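Local coordinates for putative calcium binding protein (Streptomyces coelicolor, PDB 3AKB) that binds calcium ions through EF-hand loops and probably takes part in calcium-mediated regulation in the bacterium, at residues A[11-14]-A[20-23]; A[58-63]-A[70-75]; A[119-124]-A[132-137]; A[140-145]-A[151-156]. The protein carries 2 engineered substitutions. All coordinates share one frame; numbering follows the deposited sequence.

The four contacts follow one another along the chain, each closing before the next opens. Contacts 1 and 2, with centres about 9 Å apart, touch through the two-stranded antiparallel sheet of 20-21 and 72-73, where I21 and I72 share backbone hydrogen bonds, so that the first two EF-hand loops are coupled. Contacts 3 and 4, about 13 Å apart between centres, both use helix 131-141 and meet where T120 packs on L141. The two groups stand apart: the centres of contacts 2 and 4 are about 27 Å from each other. Calcium is thus held on opposite sides of the centre of a mostly helical molecule.

Contact 1: A[11-14]-A[20-23]; sequences TTFD and HIDR. With CA (calcium ion), chain H; CA (calcium ion), chain E.
OD1 of D14 and the backbone O of H20 meet on one calcium ion (chain E), the D14 OD1 bond to the metal being 2.3 Å. H20 O reaches the same ion at 2.4 Å, which brings the two oxygens close together without a hydrogen bond. D14 swings its CG anti to the backbone N (chi1 -177°), carrying the carboxylate off the end of helix 2-13 to the metal, while its OD2 accepts a hydrogen bond from G19 N. D16, N18 and D25 supply further ligands. The imidazole of H20 serves a second calcium ion (chain H), with NE2 2.0 Å from it. OD2 of D22 binds that ion at 2.1 Å, and D22 CG lies at the imidazole edge, in the plane of the ring. Both bonds are unusually short for calcium, and this site is best read with caution. A water on the first calcium donates to D22 OD2 over 2.7 Å and, like H20 itself, connects the two metal sites. Behind the metals the packing is apolar: I21 extends its chain so that CD1 rests 3.5 Å from CB of F13, and its CG1 lies near the backbone N of D14. Without the CD1 methyl, as with an alanine here, the space beside F13 CB would probably be left unfilled and the helix end held less firmly against the strand. I21 also touches W57, and F13 packs on L60, both from helix 44-64. Acidic and amide ligands, a backbone carbonyl and a buried isoleucine form an EF-hand calcium loop, with the aspartate D25 in place of the usual closing glutamate.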
loop_
_atom_site.group_PDB
_atom_site.type_symbol
_atom_site.label_atom_id
_atom_site.label_comp_id
_atom_site.label_asym_id
_atom_site.label_seq_id
_atom_site.Cartn_x
_atom_site.Cartn_y
_atom_site.Cartn_z
ATOM N N THR A 11 -5.436 -0.322 9.896
ATOM C CA THR A 11 -5.698 1.075 9.575
ATOM C C THR A 11 -5.129 1.470 8.208
ATOM O O THR A 11 -5.758 2.241 7.471
ATOM C CB THR A 11 -5.138 2.007 10.689
ATOM O OG1 THR A 11 -5.758 1.693 11.945
ATOM C CG2 THR A 11 -5.392 3.485 10.376
ATOM N N THR A 12 -3.956 0.942 7.864
ATOM C CA THR A 12 -3.330 1.252 6.589
ATOM C C THR A 12 -4.247 0.782 5.456
ATOM O O THR A 12 -4.399 1.473 4.448
ATOM C CB THR A 12 -1.942 0.585 6.467
ATOM O OG1 THR A 12 -1.075 1.120 7.484
ATOM C CG2 THR A 12 -1.346 0.849 5.089
ATOM N N PHE A 13 -4.895 -0.365 5.622
ATOM C CA PHE A 13 -5.809 -0.870 4.584
ATOM C C PHE A 13 -7.184 -0.189 4.640
ATOM O O PHE A 13 -7.814 0.061 3.610
ATOM C CB PHE A 13 -6.009 -2.386 4.723
ATOM C CG PHE A 13 -4.828 -3.223 4.270
ATOM C CD1 PHE A 13 -4.240 -3.033 3.019
ATOM C CD2 PHE A 13 -4.360 -4.266 5.084
ATOM C CE1 PHE A 13 -3.154 -3.869 2.603
ATOM C CE2 PHE A 13 -3.283 -5.102 4.676
ATOM C CZ PHE A 13 -2.685 -4.892 3.432
ATOM N N ASP A 14 -7.630 0.106 5.862
ATOM C CA ASP A 14 -8.939 0.741 6.081
ATOM C C ASP A 14 -8.810 2.242 5.893
ATOM O O ASP A 14 -8.957 3.035 6.833
ATOM C CB ASP A 14 -9.480 0.383 7.469
ATOM C CG ASP A 14 -10.862 0.944 7.709
ATOM O OD1 ASP A 14 -11.583 1.203 6.709
ATOM O OD2 ASP A 14 -11.237 1.136 8.907
ATOM N N HIS A 20 -14.019 -1.614 8.365
ATOM C CA HIS A 20 -13.897 -2.786 7.530
ATOM C C HIS A 20 -13.229 -2.385 6.233
ATOM O O HIS A 20 -13.340 -1.238 5.820
ATOM C CB HIS A 20 -15.271 -3.451 7.289
ATOM C CG HIS A 20 -16.242 -2.621 6.504
ATOM N ND1 HIS A 20 -17.267 -1.912 7.098
ATOM C CD2 HIS A 20 -16.388 -2.446 5.168
ATOM C CE1 HIS A 20 -17.972 -1.293 6.163
ATOM N NE2 HIS A 20 -17.474 -1.622 4.981
ATOM N N ILE A 21 -12.539 -3.331 5.612
ATOM C CA ILE A 21 -11.819 -3.076 4.362
ATOM C C ILE A 21 -12.711 -3.505 3.194
ATOM O O ILE A 21 -13.193 -4.654 3.179
ATOM C CB ILE A 21 -10.486 -3.839 4.332
ATOM C CG1 ILE A 21 -9.647 -3.460 5.569
ATOM C CG2 ILE A 21 -9.723 -3.515 3.043
ATOM C CD1 ILE A 21 -8.593 -4.471 5.956
ATOM N N ASP A 22 -12.928 -2.571 2.259
ATOM C CA ASP A 22 -13.712 -2.742 1.017
ATOM C C ASP A 22 -12.821 -2.480 -0.189
ATOM O O ASP A 22 -11.774 -1.837 -0.083
ATOM C CB ASP A 22 -14.774 -1.620 0.863
ATOM C CG ASP A 22 -15.955 -1.766 1.759
ATOM O OD1 ASP A 22 -16.478 -2.884 2.001
ATOM O OD2 ASP A 22 -16.377 -0.689 2.223
ATOM N N ARG A 23 -13.298 -2.890 -1.367
ATOM C CA ARG A 23 -12.611 -2.503 -2.594
ATOM C C ARG A 23 -12.500 -0.980 -2.643
ATOM O O ARG A 23 -11.511 -0.461 -3.117
ATOM C CB ARG A 23 -13.317 -3.026 -3.840
ATOM C CG ARG A 23 -12.487 -2.843 -5.101
ATOM C CD ARG A 23 -13.254 -3.277 -6.316
ATOM N NE ARG A 23 -14.223 -2.261 -6.694
ATOM C CZ ARG A 23 -14.852 -2.237 -7.860
ATOM N NH1 ARG A 23 -14.638 -3.203 -8.762
ATOM N NH2 ARG A 23 -15.714 -1.261 -8.092
HETATM CA CA CA H . -18.225 -0.969 3.271
HETATM CA CA CA E . -13.104 0.976 5.034
HETATM O O HOH W 1 -14.853 1.137 3.458
#

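Contact 2: A[58-63]-A[70-75]. With CA (calcium ion), chain F.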
loop_
_atom_site.group_PDB
_atom_site.type_symbol
_atom_site.label_atom_id
_atom_site.label_comp_id
_atom_site.label_asym_id
_atom_site.label_seq_id
_atom_site.Cartn_x
_atom_site.Cartn_y
_atom_site.Cartn_z
ATOM N N GLN A 58 -8.088 -7.894 -4.298
ATOM C CA GLN A 58 -8.425 -9.318 -4.475
ATOM C C GLN A 58 -7.443 -10.205 -3.732
ATOM O O GLN A 58 -7.837 -11.230 -3.180
ATOM C CB GLN A 58 -8.478 -9.728 -5.941
ATOM C CG GLN A 58 -9.574 -9.023 -6.738
ATOM C CD GLN A 58 -11.021 -9.263 -6.255
ATOM O OE1 GLN A 58 -11.958 -8.597 -6.727
ATOM N NE2 GLN A 58 -11.209 -10.183 -5.312
ATOM N N GLY A 59 -6.181 -9.798 -3.692
ATOM C CA GLY A 59 -5.174 -10.580 -2.961
ATOM C C GLY A 59 -5.482 -10.593 -1.478
ATOM O O GLY A 59 -5.376 -11.627 -0.815
ATOM N N LEU A 60 -5.858 -9.438 -0.936
ATOM C CA LEU A 60 -6.149 -9.391 0.492
ATOM C C LEU A 60 -7.451 -10.107 0.822
ATOM O O LEU A 60 -7.519 -10.862 1.810
ATOM C CB LEU A 60 -6.169 -7.943 1.007
ATOM C CG LEU A 60 -6.302 -7.780 2.521
ATOM C CD1 LEU A 60 -5.159 -8.462 3.282
ATOM C CD2 LEU A 60 -6.424 -6.324 2.911
ATOM N N ALA A 61 -8.483 -9.851 0.022
ATOM C CA ALA A 61 -9.776 -10.507 0.203
ATOM C C ALA A 61 -9.610 -12.029 0.143
ATOM O O ALA A 61 -10.242 -12.749 0.930
ATOM C CB ALA A 61 -10.779 -10.013 -0.850
ATOM N N GLY A 62 -8.754 -12.517 -0.764
ATOM C CA GLY A 62 -8.509 -13.972 -0.896
ATOM C C GLY A 62 -7.969 -14.597 0.380
ATOM O O GLY A 62 -8.303 -15.754 0.725
ATOM N N ILE A 63 -7.150 -13.839 1.097
ATOM C CA ILE A 63 -6.566 -14.282 2.364
ATOM C C ILE A 63 -7.527 -14.122 3.548
ATOM O O ILE A 63 -7.625 -15.020 4.388
ATOM C CB ILE A 63 -5.253 -13.517 2.656
ATOM C CG1 ILE A 63 -4.149 -14.014 1.712
ATOM C CG2 ILE A 63 -4.850 -13.627 4.132
ATOM C CD1 ILE A 63 -3.079 -12.958 1.364
ATOM N N GLN A 70 -17.206 -9.740 0.777
ATOM C CA GLN A 70 -16.415 -8.666 0.144
ATOM C C GLN A 70 -16.277 -7.407 1.020
ATOM O O GLN A 70 -16.189 -6.270 0.534
ATOM C CB GLN A 70 -16.953 -8.395 -1.281
ATOM C CG GLN A 70 -16.754 -9.622 -2.197
ATOM C CD GLN A 70 -17.481 -9.534 -3.534
ATOM O OE1 GLN A 70 -18.247 -8.602 -3.790
ATOM N NE2 GLN A 70 -17.241 -10.528 -4.385
ATOM N N ARG A 71 -16.299 -7.645 2.333
ATOM C CA ARG A 71 -15.899 -6.708 3.378
ATOM C C ARG A 71 -14.953 -7.522 4.263
ATOM O O ARG A 71 -15.229 -8.703 4.579
ATOM C CB ARG A 71 -17.090 -6.235 4.229
ATOM C CG ARG A 71 -18.111 -5.367 3.497
ATOM C CD ARG A 71 -19.203 -4.902 4.448
ATOM N NE ARG A 71 -20.065 -6.023 4.769
ATOM C CZ ARG A 71 -21.204 -6.270 4.144
ATOM N NH1 ARG A 71 -21.607 -5.446 3.180
ATOM N NH2 ARG A 71 -21.938 -7.320 4.487
ATOM N N ILE A 72 -13.822 -6.936 4.633
ATOM C CA ILE A 72 -12.931 -7.597 5.589
ATOM C C ILE A 72 -13.056 -6.865 6.914
ATOM O O ILE A 72 -12.648 -5.709 7.033
ATOM C CB ILE A 72 -11.457 -7.529 5.139
ATOM C CG1 ILE A 72 -11.295 -8.178 3.757
ATOM C CG2 ILE A 72 -10.551 -8.200 6.186
ATOM C CD1 ILE A 72 -9.953 -7.841 3.063
ATOM N N THR A 73 -13.654 -7.524 7.905
ATOM C CA THR A 73 -13.820 -6.924 9.220
ATOM C C THR A 73 -12.505 -6.904 9.999
ATOM O O THR A 73 -11.567 -7.645 9.664
ATOM C CB THR A 73 -14.881 -7.673 10.052
ATOM O OG1 THR A 73 -14.471 -9.030 10.217
ATOM C CG2 THR A 73 -16.228 -7.635 9.377
ATOM N N ARG A 74 -12.452 -6.040 11.018
ATOM C CA ARG A 74 -11.366 -6.060 11.989
ATOM C C ARG A 74 -11.121 -7.482 12.485
ATOM O O ARG A 74 -9.983 -7.957 12.481
ATOM C CB ARG A 74 -11.708 -5.141 13.155
ATOM C CG ARG A 74 -10.500 -4.599 13.921
ATOM C CD ARG A 74 -10.939 -3.541 14.926
ATOM N NE ARG A 74 -11.435 -2.323 14.282
ATOM C CZ ARG A 74 -10.671 -1.294 13.929
ATOM N NH1 ARG A 74 -9.359 -1.329 14.145
ATOM N NH2 ARG A 74 -11.220 -0.227 13.359
ATOM N N GLU A 75 -12.193 -8.181 12.869
ATOM C CA GLU A 75 -12.086 -9.553 13.371
ATOM C C GLU A 75 -11.466 -10.516 12.358
ATOM O O GLU A 75 -10.566 -11.292 12.705
ATOM C CB GLU A 75 -13.449 -10.058 13.865
ATOM C CG GLU A 75 -13.395 -11.228 14.847
ATOM C CD GLU A 75 -12.751 -10.883 16.190
ATOM O OE1 GLU A 75 -12.400 -9.707 16.431
ATOM O OE2 GLU A 75 -12.592 -11.806 17.016
HETATM CA CA CA F . -16.093 -10.677 5.304
HETATM O O HOH W 2 -17.631 -9.857 7.112
#
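CD1 of I72 fits against helix 44-64, lying 3.7 Å from CG of L60 and 3.8 Å from CD2 of the same leucine. It also reaches the helix backbone, with I72 CD1 3.9 Å from CA of A61. The isoleucine presents this methyl because CG1 lies anti to the carbonyl carbon (chi1 -58°) and the chain then runs on extended (chi2 165°). L60 comes to meet it with CG anti to the backbone N (chi1 -173°). W57 and A64 of the helix and the side chain of D65 complete the setting of I72. This is the hydrophobic position of an EF-hand loop: just before I72 the backbone O of R71 binds calcium at 2.3 Å, the other protein ligands being D65, D67, D69 and E76. The residue that packs into the core therefore directly follows a metal ligand. Farther out, backbone hydrogen bonds to I21 hold I72 in the two-stranded sheet. T73 is the N-cap of helix 74-87; its side chain caps a backbone N of the first turn, and its own N bonds to OE1 of E76, one of the calcium ligands. L60 also packs on F13 of helix 2-13, through the same CD2 that meets I72, and on F92 of helix 89-107.

Contact 3: A[119-124]-A[132-137]. With CA (calcium ion), chain G.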
loop_
_atom_site.group_PDB
_atom_site.type_symbol
_atom_site.label_atom_id
_atom_site.label_comp_id
_atom_site.label_asym_id
_atom_site.label_seq_id
_atom_site.Cartn_x
_atom_site.Cartn_y
_atom_site.Cartn_z
ATOM N N ASP A 119 9.062 12.699 -3.177
ATOM C CA ASP A 119 7.823 12.270 -3.833
ATOM C C ASP A 119 7.278 10.964 -3.246
ATOM O O ASP A 119 6.071 10.733 -3.244
ATOM C CB ASP A 119 8.028 12.209 -5.349
ATOM C CG ASP A 119 8.132 13.610 -5.967
ATOM O OD1 ASP A 119 7.574 14.565 -5.353
ATOM O OD2 ASP A 119 8.763 13.799 -7.044
ATOM N N THR A 120 8.178 10.121 -2.734
ATOM C CA THR A 120 7.768 8.970 -1.953
ATOM C C THR A 120 6.980 9.409 -0.712
ATOM O O THR A 120 5.943 8.807 -0.396
ATOM C CB THR A 120 8.977 8.128 -1.573
ATOM O OG1 THR A 120 9.585 7.680 -2.789
ATOM C CG2 THR A 120 8.555 6.899 -0.735
ATOM N N ALA A 121 7.455 10.440 -0.019
ATOM C CA ALA A 121 6.721 10.980 1.119
ATOM C C ALA A 121 5.312 11.455 0.737
ATOM O O ALA A 121 4.334 11.199 1.467
ATOM C CB ALA A 121 7.532 12.097 1.803
ATOM N N ARG A 122 5.198 12.117 -0.421
ATOM C CA ARG A 122 3.893 12.575 -0.935
ATOM C C ARG A 122 2.955 11.408 -1.159
ATOM O O ARG A 122 1.769 11.483 -0.842
ATOM C CB ARG A 122 4.076 13.321 -2.248
ATOM C CG ARG A 122 4.694 14.679 -2.062
ATOM C CD ARG A 122 5.045 15.305 -3.431
ATOM N NE ARG A 122 3.883 15.534 -4.293
ATOM C CZ ARG A 122 3.968 15.845 -5.584
ATOM N NH1 ARG A 122 5.156 15.928 -6.164
ATOM N NH2 ARG A 122 2.874 16.063 -6.295
ATOM N N ALA A 123 3.494 10.333 -1.729
ATOM C CA ALA A 123 2.678 9.132 -1.917
ATOM C C ALA A 123 2.141 8.608 -0.594
ATOM O O ALA A 123 0.949 8.317 -0.467
ATOM C CB ALA A 123 3.464 8.019 -2.654
ATOM N N LEU A 124 3.026 8.499 0.396
ATOM C CA LEU A 124 2.625 8.025 1.714
ATOM C C LEU A 124 1.547 8.909 2.345
ATOM O O LEU A 124 0.624 8.372 2.970
ATOM C CB LEU A 124 3.849 7.919 2.615
ATOM C CG LEU A 124 4.823 6.833 2.130
ATOM C CD1 LEU A 124 6.013 6.788 3.085
ATOM C CD2 LEU A 124 4.173 5.458 1.980
ATOM N N ASP A 132 4.918 14.399 8.763
ATOM C CA ASP A 132 6.220 14.216 9.435
ATOM C C ASP A 132 6.629 12.755 9.395
ATOM O O ASP A 132 7.781 12.423 9.080
ATOM C CB ASP A 132 6.176 14.740 10.887
ATOM C CG ASP A 132 7.532 14.700 11.573
ATOM O OD1 ASP A 132 8.517 15.238 11.040
ATOM O OD2 ASP A 132 7.629 14.099 12.665
ATOM N N LEU A 133 5.685 11.876 9.706
ATOM C CA LEU A 133 5.985 10.453 9.674
ATOM C C LEU A 133 6.337 9.994 8.258
ATOM O O LEU A 133 7.213 9.125 8.068
ATOM C CB LEU A 133 4.784 9.640 10.164
ATOM C CG LEU A 133 5.196 8.321 10.795
ATOM C CD1 LEU A 133 5.878 8.581 12.164
ATOM C CD2 LEU A 133 4.003 7.378 10.938
ATOM N N ALA A 134 5.632 10.541 7.271
ATOM C CA ALA A 134 5.857 10.162 5.881
ATOM C C ALA A 134 7.251 10.534 5.424
ATOM O O ALA A 134 7.855 9.804 4.646
ATOM C CB ALA A 134 4.802 10.812 5.001
ATOM N N ARG A 135 7.768 11.672 5.880
ATOM C CA ARG A 135 9.152 12.040 5.565
ATOM C C ARG A 135 10.133 11.027 6.149
ATOM O O ARG A 135 11.090 10.611 5.492
ATOM C CB ARG A 135 9.468 13.436 6.095
ATOM C CG ARG A 135 8.767 14.565 5.360
ATOM C CD ARG A 135 9.290 15.949 5.777
ATOM N NE ARG A 135 8.998 16.297 7.165
ATOM C CZ ARG A 135 7.989 17.078 7.558
ATOM N NH1 ARG A 135 7.169 17.624 6.666
ATOM N NH2 ARG A 135 7.816 17.336 8.854
ATOM N N GLN A 136 9.893 10.636 7.398
ATOM C CA GLN A 136 10.728 9.648 8.076
ATOM C C GLN A 136 10.691 8.309 7.358
ATOM O O GLN A 136 11.740 7.702 7.110
ATOM C CB GLN A 136 10.287 9.465 9.534
ATOM C CG GLN A 136 10.385 10.711 10.406
ATOM C CD GLN A 136 9.983 10.449 11.861
ATOM O OE1 GLN A 136 10.325 9.411 12.441
ATOM N NE2 GLN A 136 9.248 11.387 12.450
ATOM N N ALA A 137 9.497 7.842 6.997
ATOM C CA ALA A 137 9.384 6.536 6.337
ATOM C C ALA A 137 9.991 6.577 4.932
ATOM O O ALA A 137 10.656 5.630 4.523
ATOM C CB ALA A 137 7.921 6.060 6.282
HETATM CA CA CA G . 9.508 14.664 13.338
HETATM O O HOH W 3 10.818 13.681 11.973
#
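A121 and A134 let two helices approach so closely that their CA atoms are 4.9 Å apart. The axes of 119-124 and 132-137 come within 8.2 Å, at 132° between their N-to-C directions. Here a side chain meets backbone from both directions: CB of A134 lies 3.6 Å from O of A121, and CB of A121 lies 3.7 Å from O of A134. One turn on, L124 sets its CB against CB of A134 at 3.9 Å. With CG anti to the carbonyl carbon (chi1 -66°), L124 sends CD1 across to CB of A137, 3.8 Å away. No charged groups pair across the contact. R122 donates from NH1 to D119 OD1, meeting it well above the carboxylate plane, and its NE forms a salt bridge with E36 of helix 23-37. In the other helix R135 folds its guanidinium back over CA of D132 and gives NH2 to D132 OD1 on the anti side, while NH1 goes to E131. D132 also meets a calcium ion (chain G) with both carboxylate oxygens, but OD2 at 2.1 Å is short and the site's geometry doubtful. Helix 131-141 lies in the EF-hand of 129-164; helix 117-126 follows the calcium site of D108, D110, D112 and A114. No hydrogen bond crosses between the segments, so their fit rests on alanine methyls against backbone carbonyls and on one leucine, on shape more than charge.

Contact 4: A[140-145]-A[151-156]; sequences ALDTDG and ETEIVP. With CA (calcium ion), chain I; CA (calcium ion), chain B.
E153 points its extended chain into the loop and grips a calcium ion (chain I) with both carboxylate oxygens, OE2 at 2.4 Å and OE1 at 2.7 Å. Its side chain runs beside that of D142 in the same direction, yet the two carboxylate planes stand 75° apart, and D142 OD1 reaches the same ion at 2.4 Å. D144 instead comes at about a right angle to E153 and places OD1 2.3 Å from this calcium. Its OD2 turns to a second calcium ion (chain B), whose bonds are doubtfully short, and a water bound to both metals bridges them. T143 slides past E153 in the opposite sense. Its backbone N makes a weak hydrogen bond to E153 OE2 (3.1 Å), and D144 N makes another weak one to the same oxygen. E153 OE1 also accepts from G150 N, and D142 OD2 from G147 N. With D146 and the carbonyl of K148 the first site is the usual EF-hand set, E153 being the bidentate glutamate that ends the loop. CB of E153 also sits tightly, 3.3 Å from O of L141, and beside it CD1 of L141 loosely meets CG2 of I154. The contact joins the end of helix 131-141 to the start of helix 151-161; L141 touches T120 of helix 117-126, I154 packs on L104 of helix 89-107, and E151 forms a salt bridge with R97 of that helix.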
loop_
_atom_site.group_PDB
_atom_site.type_symbol
_atom_site.label_atom_id
_atom_site.label_comp_id
_atom_site.label_asym_id
_atom_site.label_seq_id
_atom_site.Cartn_x
_atom_site.Cartn_y
_atom_site.Cartn_z
ATOM N N ALA A 140 13.713 6.209 5.104
ATOM C CA ALA A 140 14.108 4.853 5.486
ATOM C C ALA A 140 14.009 3.884 4.328
ATOM O O ALA A 140 14.710 2.871 4.291
ATOM C CB ALA A 140 13.269 4.360 6.679
ATOM N N LEU A 141 13.131 4.190 3.372
ATOM C CA LEU A 141 13.005 3.361 2.174
ATOM C C LEU A 141 14.206 3.449 1.227
ATOM O O LEU A 141 14.406 2.551 0.398
ATOM C CB LEU A 141 11.716 3.724 1.429
ATOM C CG LEU A 141 10.438 3.224 2.114
ATOM C CD1 LEU A 141 9.233 3.801 1.425
ATOM C CD2 LEU A 141 10.404 1.711 2.105
ATOM N N ASP A 142 14.968 4.538 1.318
ATOM C CA ASP A 142 16.151 4.738 0.472
ATOM C C ASP A 142 17.337 4.018 1.098
ATOM O O ASP A 142 18.201 4.638 1.707
ATOM C CB ASP A 142 16.446 6.229 0.325
ATOM C CG ASP A 142 17.605 6.511 -0.613
ATOM O OD1 ASP A 142 17.933 5.639 -1.423
ATOM O OD2 ASP A 142 18.204 7.603 -0.509
ATOM N N THR A 143 17.353 2.702 0.954
ATOM C CA THR A 143 18.326 1.879 1.687
ATOM C C THR A 143 19.745 1.973 1.150
ATOM O O THR A 143 20.691 1.598 1.849
ATOM C CB THR A 143 17.906 0.412 1.745
ATOM O OG1 THR A 143 17.653 -0.050 0.418
ATOM C CG2 THR A 143 16.660 0.270 2.618
ATOM N N ASP A 144 19.911 2.504 -0.058
ATOM C CA ASP A 144 21.256 2.673 -0.622
ATOM C C ASP A 144 21.698 4.130 -0.658
ATOM O O ASP A 144 22.814 4.446 -1.063
ATOM C CB ASP A 144 21.414 1.966 -1.991
ATOM C CG ASP A 144 20.496 2.528 -3.080
ATOM O OD1 ASP A 144 19.706 3.462 -2.815
ATOM O OD2 ASP A 144 20.572 2.036 -4.226
ATOM N N GLY A 145 20.811 5.020 -0.231
ATOM C CA GLY A 145 21.184 6.417 -0.000
ATOM C C GLY A 145 21.426 7.303 -1.221
ATOM O O GLY A 145 22.074 8.345 -1.106
ATOM N N GLU A 151 11.646 0.103 -6.984
ATOM C CA GLU A 151 10.812 -1.071 -6.752
ATOM C C GLU A 151 11.516 -2.103 -5.876
ATOM O O GLU A 151 10.864 -2.763 -5.060
ATOM C CB GLU A 151 10.412 -1.699 -8.092
ATOM C CG GLU A 151 9.354 -2.838 -7.994
ATOM C CD GLU A 151 8.688 -3.108 -9.327
ATOM O OE1 GLU A 151 8.623 -2.190 -10.150
ATOM O OE2 GLU A 151 8.243 -4.241 -9.555
ATOM N N THR A 152 12.836 -2.252 -6.036
ATOM C CA THR A 152 13.584 -3.247 -5.249
ATOM C C THR A 152 13.696 -2.829 -3.785
ATOM O O THR A 152 14.028 -3.651 -2.913
ATOM C CB THR A 152 14.972 -3.557 -5.854
ATOM O OG1 THR A 152 15.742 -2.357 -5.888
ATOM C CG2 THR A 152 14.827 -4.109 -7.264
ATOM N N GLU A 153 13.407 -1.561 -3.507
ATOM C CA GLU A 153 13.340 -1.071 -2.123
ATOM C C GLU A 153 11.926 -1.210 -1.564
ATOM O O GLU A 153 11.747 -1.726 -0.454
ATOM C CB GLU A 153 13.875 0.371 -2.014
ATOM C CG GLU A 153 15.422 0.431 -2.226
ATOM C CD GLU A 153 16.003 1.813 -2.468
ATOM O OE1 GLU A 153 15.313 2.672 -3.043
ATOM O OE2 GLU A 153 17.192 2.070 -2.111
ATOM N N ILE A 154 10.911 -0.794 -2.327
ATOM C CA ILE A 154 9.555 -0.798 -1.778
ATOM C C ILE A 154 8.885 -2.167 -1.676
ATOM O O ILE A 154 8.095 -2.381 -0.762
ATOM C CB ILE A 154 8.620 0.246 -2.442
ATOM C CG1 ILE A 154 8.266 -0.097 -3.895
ATOM C CG2 ILE A 154 9.231 1.636 -2.379
ATOM C CD1 ILE A 154 7.181 0.831 -4.461
ATOM N N VAL A 155 9.167 -3.087 -2.593
ATOM C CA VAL A 155 8.454 -4.355 -2.511
ATOM C C VAL A 155 8.823 -5.153 -1.250
ATOM O O VAL A 155 7.932 -5.553 -0.509
ATOM C CB VAL A 155 8.505 -5.178 -3.831
ATOM C CG1 VAL A 155 7.768 -6.506 -3.682
ATOM C CG2 VAL A 155 7.874 -4.366 -4.963
ATOM N N PRO A 156 10.137 -5.338 -0.960
ATOM C CA PRO A 156 10.451 -6.005 0.320
ATOM C C PRO A 156 10.054 -5.193 1.567
ATOM O O PRO A 156 9.698 -5.775 2.593
ATOM C CB PRO A 156 11.972 -6.191 0.263
ATOM C CG PRO A 156 12.445 -5.228 -0.712
ATOM C CD PRO A 156 11.357 -5.051 -1.736
HETATM CA CA CA I . 17.548 4.175 -3.287
HETATM CA CA CA B . 19.763 2.915 -5.752
HETATM O O HOH W 4 17.853 3.490 -7.380
HETATM O O HOH W 5 17.811 3.186 -5.303
#